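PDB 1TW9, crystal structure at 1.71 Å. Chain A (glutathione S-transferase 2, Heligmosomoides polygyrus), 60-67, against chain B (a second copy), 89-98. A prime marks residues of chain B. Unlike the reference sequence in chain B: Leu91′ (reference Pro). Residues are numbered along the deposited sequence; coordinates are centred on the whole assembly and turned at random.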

# COMPACT_ATOMS: atom_id res chain seq x y z
N GLN A 60 11.40 14.55 -2.72
CA GLN A 60 9.96 14.29 -2.54
C GLN A 60 9.64 12.80 -2.52
O GLN A 60 10.17 12.03 -3.31
CB GLN A 60 9.13 14.90 -3.66
CG GLN A 60 9.18 16.37 -3.80
CD GLN A 60 8.30 16.82 -4.90
OE1 GLN A 60 8.48 16.35 -6.04
NE2 GLN A 60 7.34 17.73 -4.62
N LEU A 61 8.68 12.47 -1.67
CA LEU A 61 8.08 11.17 -1.59
C LEU A 61 6.58 11.36 -1.40
O LEU A 61 6.14 11.97 -0.39
CB LEU A 61 8.61 10.41 -0.38
CG LEU A 61 7.93 9.04 -0.02
CD1 LEU A 61 8.10 8.01 -1.16
CD2 LEU A 61 8.40 8.47 1.28
N ALA A 62 5.83 10.81 -2.35
CA ALA A 62 4.38 10.97 -2.35
C ALA A 62 3.72 9.67 -1.86
O ALA A 62 4.37 8.67 -1.65
CB ALA A 62 3.87 11.31 -3.72
N GLN A 63 2.41 9.75 -1.66
CA GLN A 63 1.52 8.64 -1.37
C GLN A 63 1.53 8.34 0.15
O GLN A 63 2.51 7.93 0.73
CB GLN A 63 1.78 7.41 -2.19
CG GLN A 63 1.63 7.58 -3.69
CD GLN A 63 0.21 7.68 -4.13
OE1 GLN A 63 -0.07 8.10 -5.24
NE2 GLN A 63 -0.71 7.34 -3.24
N SER A 64 0.35 8.54 0.75
CA SER A 64 0.14 8.42 2.18
C SER A 64 0.79 7.23 2.84
O SER A 64 1.53 7.35 3.76
CB SER A 64 -1.40 8.33 2.45
OG SER A 64 -1.58 8.47 3.83
N GLN A 65 0.44 6.04 2.39
CA GLN A 65 0.96 4.86 3.06
C GLN A 65 2.46 4.70 2.79
O GLN A 65 3.17 4.20 3.63
CB GLN A 65 0.24 3.59 2.66
CG GLN A 65 -1.10 3.50 3.36
CD GLN A 65 -1.80 2.17 3.44
OE1 GLN A 65 -1.34 1.10 2.94
NE2 GLN A 65 -3.04 2.26 3.98
N ALA A 66 2.95 5.13 1.63
CA ALA A 66 4.41 5.03 1.34
C ALA A 66 5.23 5.92 2.31
O ALA A 66 6.27 5.54 2.78
CB ALA A 66 4.69 5.40 -0.04
N ILE A 67 4.69 7.08 2.53
CA ILE A 67 5.20 8.05 3.47
C ILE A 67 5.22 7.48 4.90
O ILE A 67 6.25 7.52 5.59
CB ILE A 67 4.40 9.35 3.37
CG1 ILE A 67 4.68 10.08 2.03
CG2 ILE A 67 4.76 10.22 4.53
CD1 ILE A 67 3.73 11.23 1.86
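Chain B (89-98) DSLADAYTDY

Residues 89′-98′ of chain B form an unbroken stretch of helix, held by i to i+4 backbone bonds such as Asp93′ N to Asp89′ O (2.9 Å). Chain A meets it with a strand, Gln63 and the start of a helix, where Gln63 O, at the N-cap position, accepts from Ile67 N at 3.0 Å. The backbones come nearest at Ala66 and Ser90′, their CA atoms 5.3 Å apart. From Gln63 to Ile67 chain A runs roughly against the direction of the chain B helix, so that Gln63 meets residues as far along as Asp97′ while Ala66 lies back at Asp89′ and Ser90′.

Ala66 points toward the chain B helix: CB lies 3.9 Å from Asp89′ CB and 3.8 Å from Ser90′ N. Ser90′ CB sits 3.2 Å from Ala62 O and 4.0 Å from Leu61 CD1. Gln63 reaches along the helix, its CG 3.3 Å from Ser90′ O and 3.7 Å from Asp93′ CB, while the end of its side chain extends to Ala94′ and Asp97′.

Three waters bridge the stretches. One links Ala62 N to Ser90′ OG (2.8 Å to each), another Ala66 O (2.8 Å) to Asp89′ OD2 (2.7 Å). The third accepts from Gln65 N (2.8 Å) and donates a weak bond to Asp93′ OD2 (3.0 Å).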

# COMPACT_ATOMS: atom_id res chain seq x y z
N ASP B 89 7.42 1.94 -3.47
CA ASP B 89 6.08 1.86 -2.85
C ASP B 89 5.15 2.98 -3.37
O ASP B 89 3.99 2.75 -3.64
CB ASP B 89 6.17 2.07 -1.36
CG ASP B 89 6.76 0.92 -0.60
OD1 ASP B 89 6.81 -0.22 -1.14
OD2 ASP B 89 7.06 1.07 0.63
N SER B 90 5.67 4.18 -3.49
CA SER B 90 4.82 5.30 -3.98
C SER B 90 4.33 5.07 -5.40
O SER B 90 3.20 5.45 -5.69
CB SER B 90 5.55 6.63 -3.87
OG SER B 90 6.56 6.83 -4.86
N LEU B 91 5.18 4.54 -6.28
CA LEU B 91 4.82 4.24 -7.66
C LEU B 91 3.81 3.14 -7.65
O LEU B 91 2.83 3.18 -8.41
CB LEU B 91 6.04 3.82 -8.46
CG LEU B 91 6.93 5.01 -8.82
CD1 LEU B 91 8.29 4.49 -9.14
CD2 LEU B 91 6.31 5.75 -9.95
N ALA B 92 4.00 2.16 -6.76
CA ALA B 92 3.04 1.05 -6.68
C ALA B 92 1.66 1.50 -6.15
O ALA B 92 0.65 1.00 -6.57
CB ALA B 92 3.56 -0.11 -5.88
N ASP B 93 1.64 2.48 -5.27
CA ASP B 93 0.42 3.10 -4.76
C ASP B 93 -0.27 3.91 -5.88
O ASP B 93 -1.48 3.88 -6.04
CB ASP B 93 0.80 4.02 -3.61
CG ASP B 93 0.81 3.33 -2.24
OD1 ASP B 93 0.25 2.20 -2.13
OD2 ASP B 93 1.36 3.85 -1.19
N ALA B 94 0.53 4.65 -6.64
CA ALA B 94 0.04 5.40 -7.80
C ALA B 94 -0.62 4.48 -8.83
O ALA B 94 -1.64 4.83 -9.42
CB ALA B 94 1.14 6.14 -8.45
N TYR B 95 -0.03 3.30 -9.04
CA TYR B 95 -0.63 2.26 -9.85
C TYR B 95 -2.01 1.85 -9.35
O TYR B 95 -2.97 1.84 -10.09
CB TYR B 95 0.31 1.04 -9.87
CG TYR B 95 -0.29 -0.14 -10.62
CD1 TYR B 95 -0.39 -0.16 -12.02
CD2 TYR B 95 -0.75 -1.23 -9.94
CE1 TYR B 95 -0.95 -1.22 -12.66
CE2 TYR B 95 -1.28 -2.29 -10.57
CZ TYR B 95 -1.36 -2.30 -11.94
OH TYR B 95 -1.92 -3.35 -12.57
N THR B 96 -2.11 1.59 -8.06
CA THR B 96 -3.39 1.12 -7.49
C THR B 96 -4.44 2.21 -7.60
O THR B 96 -5.59 1.92 -7.84
CB THR B 96 -3.20 0.68 -6.01
OG1 THR B 96 -2.69 1.75 -5.23
CG2 THR B 96 -2.12 -0.22 -5.91
N ASP B 97 -4.04 3.48 -7.46
CA ASP B 97 -4.96 4.61 -7.67
C ASP B 97 -5.46 4.63 -9.13
O ASP B 97 -6.68 4.80 -9.41
CB ASP B 97 -4.27 5.94 -7.43
CG ASP B 97 -4.05 6.24 -5.99
OD1 ASP B 97 -4.72 5.60 -5.15
OD2 ASP B 97 -3.25 7.11 -5.59
N TYR B 98 -4.50 4.49 -10.04
CA TYR B 98 -4.80 4.48 -11.49
C TYR B 98 -5.71 3.33 -11.85
O TYR B 98 -6.63 3.52 -12.65
CB TYR B 98 -3.50 4.46 -12.32
CG TYR B 98 -3.55 3.70 -13.62
CD1 TYR B 98 -4.10 4.27 -14.75
CD2 TYR B 98 -3.03 2.41 -13.71
CE1 TYR B 98 -4.14 3.59 -15.93
CE2 TYR B 98 -3.08 1.71 -14.89
CZ TYR B 98 -3.61 2.31 -16.02
OH TYR B 98 -3.68 1.63 -17.25
O HOH W 1 6.78 9.61 -4.71
O HOH W 2 -0.86 5.41 -0.02
O HOH W 3 7.59 3.20 2.13